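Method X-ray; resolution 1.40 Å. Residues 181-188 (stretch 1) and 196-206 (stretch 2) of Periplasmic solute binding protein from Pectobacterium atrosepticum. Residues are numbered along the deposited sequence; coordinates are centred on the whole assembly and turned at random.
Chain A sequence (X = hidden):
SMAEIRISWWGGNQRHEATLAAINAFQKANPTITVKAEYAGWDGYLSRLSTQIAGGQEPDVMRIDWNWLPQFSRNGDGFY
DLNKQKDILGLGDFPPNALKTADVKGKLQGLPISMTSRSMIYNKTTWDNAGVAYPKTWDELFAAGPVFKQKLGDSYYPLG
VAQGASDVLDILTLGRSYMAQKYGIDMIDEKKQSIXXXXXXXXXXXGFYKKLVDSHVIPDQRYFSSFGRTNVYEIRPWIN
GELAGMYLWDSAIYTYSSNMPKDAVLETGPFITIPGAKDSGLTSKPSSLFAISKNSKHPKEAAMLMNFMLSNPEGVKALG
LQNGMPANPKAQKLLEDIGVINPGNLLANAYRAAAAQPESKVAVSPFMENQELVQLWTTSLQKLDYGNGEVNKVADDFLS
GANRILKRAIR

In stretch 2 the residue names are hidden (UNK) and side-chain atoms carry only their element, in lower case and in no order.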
ATOM      1  N   GLN A 181     -14.525  10.325   6.228  1.00 19.87           N
ATOM      2  CA  GLN A 181     -15.974  10.077   6.238  1.00 20.21           C
ATOM      3  C   GLN A 181     -16.712  11.048   7.133  1.00 23.21           C
ATOM      4  O   GLN A 181     -17.772  11.563   6.777  1.00 25.77           O
ATOM      5  CB  GLN A 181     -16.262   8.672   6.722  1.00 22.13           C
ATOM      6  CG  GLN A 181     -15.800   7.621   5.739  1.00 21.05           C
ATOM      7  CD  GLN A 181     -16.041   6.227   6.258  1.00 22.99           C
ATOM      8  OE1 GLN A 181     -16.575   6.040   7.347  1.00 22.92           O
ATOM      9  NE2 GLN A 181     -15.649   5.239   5.483  1.00 20.40           N
ATOM     10  N   LYS A 182     -16.130  11.283   8.302  1.00 22.39           N
ATOM     11  CA  LYS A 182     -16.781  12.119   9.333  1.00 22.07           C
ATOM     12  C   LYS A 182     -16.771  13.604   9.009  1.00 31.43           C
ATOM     13  O   LYS A 182     -17.756  14.317   9.198  1.00 29.26           O
ATOM     14  CB  LYS A 182     -16.090  11.943  10.686  1.00 23.14           C
ATOM     15  CG  LYS A 182     -16.748  12.754  11.792  1.00 28.67           C
ATOM     16  CD  LYS A 182     -16.523  12.124  13.142  1.00 32.28           C
ATOM     17  CE  LYS A 182     -17.510  12.687  14.149  1.00 46.84           C
ATOM     18  NZ  LYS A 182     -16.855  12.917  15.456  1.00 39.42           N
ATOM     19  N   TYR A 183     -15.619  14.059   8.556  1.00 25.06           N
ATOM     20  CA  TYR A 183     -15.346  15.479   8.371  1.00 23.42           C
ATOM     21  C   TYR A 183     -15.085  15.930   6.932  1.00 26.57           C
ATOM     22  O   TYR A 183     -15.067  17.133   6.671  1.00 26.80           O
ATOM     23  CB  TYR A 183     -14.144  15.879   9.212  1.00 22.02           C
ATOM     24  CG  TYR A 183     -14.339  15.719  10.696  1.00 29.89           C
ATOM     25  CD1 TYR A 183     -15.175  16.589  11.397  1.00 32.46           C
ATOM     26  CD2 TYR A 183     -13.676  14.725  11.404  1.00 29.93           C
ATOM     27  CE1 TYR A 183     -15.348  16.465  12.754  1.00 42.69           C
ATOM     28  CE2 TYR A 183     -13.853  14.588  12.768  1.00 32.09           C
ATOM     29  CZ  TYR A 183     -14.692  15.468  13.433  1.00 28.44           C
ATOM     30  OH  TYR A 183     -14.898  15.373  14.780  1.00 32.11           O
ATOM     31  N   GLY A 184     -14.834  14.997   6.015  1.00 25.26           N
ATOM     32  CA  GLY A 184     -14.562  15.364   4.622  1.00 67.47           C
ATOM     33  C   GLY A 184     -13.254  16.107   4.422  1.00 29.79           C
ATOM     34  O   GLY A 184     -13.109  16.867   3.446  1.00 21.95           O
ATOM     35  N   ILE A 185     -12.298  15.900   5.331  1.00 21.94           N
ATOM     36  CA  ILE A 185     -10.964  16.483   5.206  1.00 20.65           C
ATOM     37  C   ILE A 185      -9.903  15.386   5.328  1.00 20.59           C
ATOM     38  O   ILE A 185     -10.175  14.306   5.875  1.00 21.29           O
ATOM     39  CB  ILE A 185     -10.683  17.618   6.220  1.00 23.65           C
ATOM     40  CG1 ILE A 185     -10.606  17.112   7.662  1.00 27.24           C
ATOM     41  CG2 ILE A 185     -11.766  18.681   6.104  1.00 27.79           C
ATOM     42  CD1 ILE A 185      -9.828  18.047   8.570  1.00 24.84           C
ATOM     43  N   ASP A 186      -8.709  15.688   4.813  1.00 20.55           N
ATOM     44  CA  ASP A 186      -7.541  14.808   4.903  1.00 20.38           C
ATOM     45  C   ASP A 186      -6.732  15.163   6.148  1.00 20.32           C
ATOM     46  O   ASP A 186      -6.927  16.196   6.774  1.00 21.86           O
ATOM     47  CB  ASP A 186      -6.652  14.926   3.650  1.00 19.65           C
ATOM     48  CG  ASP A 186      -5.506  13.904   3.639  1.00 18.89           C
ATOM     49  OD1 ASP A 186      -5.764  12.735   3.989  1.00 21.70           O
ATOM     50  OD2 ASP A 186      -4.348  14.297   3.377  1.00 22.67           O
ATOM     51  N   MET A 187      -5.848  14.243   6.514  1.00 17.70           N
ATOM     52  CA  MET A 187      -4.886  14.396   7.601  1.00 19.76           C
ATOM     53  C   MET A 187      -3.794  15.452   7.355  1.00 19.76           C
ATOM     54  O   MET A 187      -3.281  16.038   8.307  1.00 21.10           O
ATOM     55  CB  MET A 187      -4.257  12.999   7.833  1.00 25.29           C
ATOM     56  CG  MET A 187      -3.278  12.828   8.979  1.00 27.41           C
ATOM     57  SD  MET A 187      -2.616  11.123   9.003  1.00 20.80           S
ATOM     58  CE  MET A 187      -4.118  10.303   9.509  1.00 51.11           C
ATOM     59  N   ILE A 188      -3.434  15.680   6.081  1.00 19.56           N
ATOM     60  CA  ILE A 188      -2.289  16.559   5.718  1.00 19.48           C
ATOM     61  C   ILE A 188      -2.781  17.826   4.999  1.00 20.54           C
ATOM     62  O   ILE A 188      -3.625  17.744   4.109  1.00 22.66           O
ATOM     63  CB  ILE A 188      -1.278  15.852   4.776  1.00 18.41           C
ATOM     64  CG1 ILE A 188      -0.888  14.464   5.304  1.00 20.60           C
ATOM     65  CG2 ILE A 188      -0.061  16.737   4.498  1.00 19.70           C
ATOM     66  CD1 ILE A 188      -0.112  14.503   6.600  1.00 20.11           C
ATOM     67  N   UNK A 196      -3.485  18.736   9.065  1.00 21.64           N
ATOM     68  CA  UNK A 196      -4.739  19.451   8.791  1.00 21.11           C
ATOM     69  C   UNK A 196      -5.762  19.333   9.930  1.00 21.88           C
ATOM     70  O   UNK A 196      -6.642  20.190  10.101  1.00 27.43           O
ATOM     71  c   UNK A 196      -5.359  18.960   7.496  1.00 21.80           C
ATOM     72  N   UNK A 197      -5.670  18.241  10.678  1.00 23.17           N
ATOM     73  CA  UNK A 197      -6.528  18.042  11.855  1.00 22.39           C
ATOM     74  C   UNK A 197      -6.222  19.100  12.914  1.00 22.60           C
ATOM     75  O   UNK A 197      -5.071  19.452  13.154  1.00 23.10           O
ATOM     76  c   UNK A 197      -6.352  16.640  12.467  1.00 20.90           C
ATOM     77  c   UNK A 197      -7.481  15.561  10.462  1.00 21.57           C
ATOM     78  o   UNK A 197      -7.550  12.093   9.286  1.00 20.03           O
ATOM     79  c   UNK A 197      -6.240  14.191  11.937  1.00 21.63           C
ATOM     80  c   UNK A 197      -6.527  13.086  11.162  1.00 20.30           C
ATOM     81  c   UNK A 197      -7.295  13.212  10.033  1.00 24.17           C
ATOM     82  c   UNK A 197      -7.779  14.453   9.673  1.00 19.64           C
ATOM     83  c   UNK A 197      -6.698  15.451  11.595  1.00 20.05           C
ATOM     84  N   UNK A 198      -7.277  19.620  13.524  1.00 25.37           N
ATOM     85  CA  UNK A 198      -7.139  20.445  14.719  1.00 24.76           C
ATOM     86  C   UNK A 198      -6.578  19.631  15.888  1.00 26.65           C
ATOM     87  O   UNK A 198      -6.538  18.392  15.851  1.00 25.43           O
ATOM     88  o   UNK A 198      -9.357  19.916  15.538  1.00 28.71           O
ATOM     89  c   UNK A 198      -8.507  20.984  15.129  1.00 30.25           C
ATOM     90  N   UNK A 199      -6.179  20.327  16.941  1.00 26.45           N
ATOM     91  CA  UNK A 199      -5.725  19.656  18.157  1.00 24.09           C
ATOM     92  C   UNK A 199      -6.781  18.638  18.608  1.00 25.64           C
ATOM     93  O   UNK A 199      -6.459  17.505  18.966  1.00 29.24           O
ATOM     94  n   UNK A 199      -6.811  22.421  23.781  1.00 59.86           N
ATOM     95  c   UNK A 199      -7.571  21.704  22.960  1.00 76.90           C
ATOM     96  n   UNK A 199      -8.889  21.715  23.107  1.00 62.56           N
ATOM     97  c   UNK A 199      -5.567  20.915  21.774  1.00 44.57           C
ATOM     98  c   UNK A 199      -5.465  20.657  19.275  1.00 30.69           C
ATOM     99  c   UNK A 199      -5.200  19.995  20.624  1.00 33.03           C
ATOM    100  n   UNK A 199      -7.009  20.977  22.001  1.00 57.92           N
ATOM    101  N   UNK A 200      -8.046  19.050  18.600  1.00 28.62           N
ATOM    102  CA  UNK A 200      -9.167  18.165  18.974  1.00 24.84           C
ATOM    103  C   UNK A 200      -9.341  16.949  18.065  1.00 31.31           C
ATOM    104  O   UNK A 200      -9.634  15.838  18.520  1.00 26.84           O
ATOM    105  o   UNK A 200      -9.677  19.689  21.184  1.00 32.59           O
ATOM    106  o   UNK A 200     -11.660  20.394  20.531  1.00 47.03           O
ATOM    107  c   UNK A 200     -10.616  19.731  20.350  1.00 43.59           C
ATOM    108  c   UNK A 200     -10.474  18.959  19.047  1.00 29.64           C
ATOM    109  N   UNK A 201      -9.147  17.154  16.778  1.00 26.84           N
ATOM    110  CA  UNK A 201      -9.241  16.052  15.814  1.00 22.79           C
ATOM    111  C   UNK A 201      -8.112  15.012  15.935  1.00 20.71           C
ATOM    112  O   UNK A 201      -8.348  13.816  15.776  1.00 24.44           O
ATOM    113  o   UNK A 201      -9.832  18.670  12.438  1.00 27.34           O
ATOM    114  n   UNK A 201     -11.929  17.886  12.194  1.00 25.12           N
ATOM    115  c   UNK A 201     -10.780  17.984  12.845  1.00 21.79           C
ATOM    116  c   UNK A 201     -10.693  17.232  14.159  1.00 22.97           C
ATOM    117  c   UNK A 201      -9.331  16.615  14.406  1.00 23.58           C
ATOM    118  N   UNK A 202      -6.914  15.474  16.241  1.00 21.21           N
ATOM    119  CA  UNK A 202      -5.779  14.571  16.530  1.00 20.49           C
ATOM    120  C   UNK A 202      -6.100  13.751  17.789  1.00 22.88           C
ATOM    121  O   UNK A 202      -5.851  12.555  17.843  1.00 22.17           O
ATOM    122  c   UNK A 202      -3.342  14.344  17.010  1.00 24.21           C
ATOM    123  c   UNK A 202      -4.126  16.029  15.350  1.00 21.85           C
ATOM    124  c   UNK A 202      -4.448  15.312  16.664  1.00 24.21           C
ATOM    125  N   UNK A 203      -6.670  14.385  18.806  1.00 24.85           N
ATOM    126  CA  UNK A 203      -7.165  13.610  19.968  1.00 22.53           C
ATOM    127  C   UNK A 203      -8.195  12.533  19.642  1.00 22.30           C
ATOM    128  O   UNK A 203      -8.160  11.431  20.188  1.00 25.49           O
ATOM    129  n   UNK A 203      -5.450  18.672  24.731  1.00 30.50           N
ATOM    130  c   UNK A 203      -7.310  16.389  22.559  1.00 32.78           C
ATOM    131  n   UNK A 203      -6.258  17.145  23.220  1.00 30.57           N
ATOM    132  n   UNK A 203      -7.710  18.301  24.592  1.00 31.80           N
ATOM    133  c   UNK A 203      -6.705  15.260  21.751  1.00 25.48           C
ATOM    134  c   UNK A 203      -7.768  14.531  20.999  1.00 31.29           C
ATOM    135  c   UNK A 203      -6.475  18.036  24.182  1.00 42.18           C
ATOM    136  N   UNK A 204      -9.120  12.890  18.768  1.00 24.93           N
ATOM    137  CA  UNK A 204     -10.155  11.996  18.290  1.00 25.80           C
ATOM    138  C   UNK A 204      -9.532  10.817  17.538  1.00 24.35           C
ATOM    139  O   UNK A 204     -10.004   9.693  17.655  1.00 25.05           O
ATOM    140  c   UNK A 204     -13.351  12.756  16.162  1.00 19.95           C
ATOM    141  o   UNK A 204     -13.108  13.960  15.918  1.00 27.68           O
ATOM    142  o   UNK A 204     -14.395  12.174  15.803  1.00 26.35           O
ATOM    143  c   UNK A 204     -12.288  11.931  16.860  1.00 25.33           C
ATOM    144  c   UNK A 204     -11.139  12.766  17.402  1.00 25.44           C
ATOM    145  N   UNK A 205      -8.456  11.089  16.796  1.00 21.09           N
ATOM    146  CA  UNK A 205      -7.738  10.059  16.028  1.00 20.91           C
ATOM    147  C   UNK A 205      -7.101   9.049  16.980  1.00 20.82           C
ATOM    148  O   UNK A 205      -7.257   7.829  16.810  1.00 20.46           O
ATOM    149  c   UNK A 205      -6.497   8.937  13.328  1.00 23.04           C
ATOM    150  c   UNK A 205      -5.749   9.720  14.393  1.00 19.50           C
ATOM    151  c   UNK A 205      -4.574  10.492  13.815  1.00 18.95           C
ATOM    152  c   UNK A 205      -6.671  10.697  15.128  1.00 19.96           C
ATOM    153  N   UNK A 206      -6.385   9.556  17.979  1.00 18.66           N
ATOM    154  CA  UNK A 206      -5.838   8.676  19.027  1.00 20.37           C
ATOM    155  C   UNK A 206      -6.936   7.982  19.829  1.00 21.12           C
ATOM    156  O   UNK A 206      -6.802   6.811  20.202  1.00 22.83           O
ATOM    157  c   UNK A 206      -1.302   8.664  18.735  1.00 20.82           C
ATOM    158  c   UNK A 206      -3.487   9.540  19.284  1.00 20.50           C
ATOM    159  c   UNK A 206      -2.541   8.518  19.352  1.00 19.02           C
ATOM    160  c   UNK A 206      -4.832   9.389  19.918  1.00 21.08           C
ATOM    161  c   UNK A 206      -1.964  10.809  17.908  1.00 21.95           C
ATOM    162  c   UNK A 206      -3.188  10.669  18.540  1.00 21.86           C
ATOM    163  c   UNK A 206      -1.012   9.814  18.013  1.00 18.46           C
TER
HETATM  164  O   HOH W   1      -8.807  12.198   6.977  1.00 20.34           O

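Position 196 carries a single side-chain carbon, CB, which lies 3.3 Å from Asp186 O and points toward stretch 1. One carbon and nothing beyond it means Ala196. Its backbone N donates to Met187 O at 2.8 Å with an N-H...O angle of 167°, a nearly linear bond that ties the two stretches together.

Position 197 has one carbon, then a six-carbon ring bearing one oxygen. Met187 CA sits 3.9 Å from the ring centroid, 24° off the normal, so this is a CH-pi contact over the face. Ile185 CD1 approaches the edge, 3.9 Å from a ring carbon. A hydroxylated six-carbon ring on one carbon is Tyr197, and the ring carbon near Ile185 CD1 is its CD1. The hydroxyl donates to a water, Tyr197 OH to water O at 2.6 Å, and that water O donates to Ile185 O at 2.7 Å.

Position 198 shows one carbon and one oxygen, with no contact to stretch 1; it is Ser198. Its OG accepts from the backbone N of position 201 at 3.0 Å, capping the helix that follows.

At position 199, three carbons, a nitrogen and a carbon with two more nitrogens spell Arg199, which is exposed and far from stretch 1. Position 200 has two carbons, the second holding two oxygens: Asp200. Arg199 NH1 and Asp200 OD1, 2.9 Å apart, form a salt bridge within the stretch.

Position 201 has three carbons ending in two light atoms, one O and one N. The nitrogen lies over one face of the Tyr183 ring, 3.6 Å from Tyr183 CG. The atom count gives Gln201, so that nitrogen is NE2, while Gln201 OE1 accepts from Ser198 N at 2.9 Å.

Position 202, one carbon carrying two, is Val202; position 203, three carbons, a nitrogen, then a carbon carrying two more nitrogens, is Arg203. Neither touches stretch 1.

Position 204 has three carbons, the third carrying two oxygens. One oxygen lies 2.6 Å from Lys182 NZ and the other 2.5 Å from Tyr183 OH. The atom count makes this Glu204, and the contacts agree.

Position 205 has four carbons forked at the second, with a terminal carbon 4.3 Å from Met187 CE: Leu205, through CD2. Position 206, one carbon and an unsubstituted six-carbon ring, is Phe206, out of reach.

The contact works at two ends. Near the start of stretch 2, the Ala196 backbone bond and the packing of Tyr197 against Ile185 and Met187 hold the loop. On the helix, Gln201 and Glu204 are one turn apart and both point toward stretch 1: Gln201 places NE2 over one face of the Tyr183 ring, and Glu204 takes the salt bridge from Lys182 through OE2 and the Tyr183 hydroxyl through OE1.

Stretch 2 196-206: AYSRDQVRELF
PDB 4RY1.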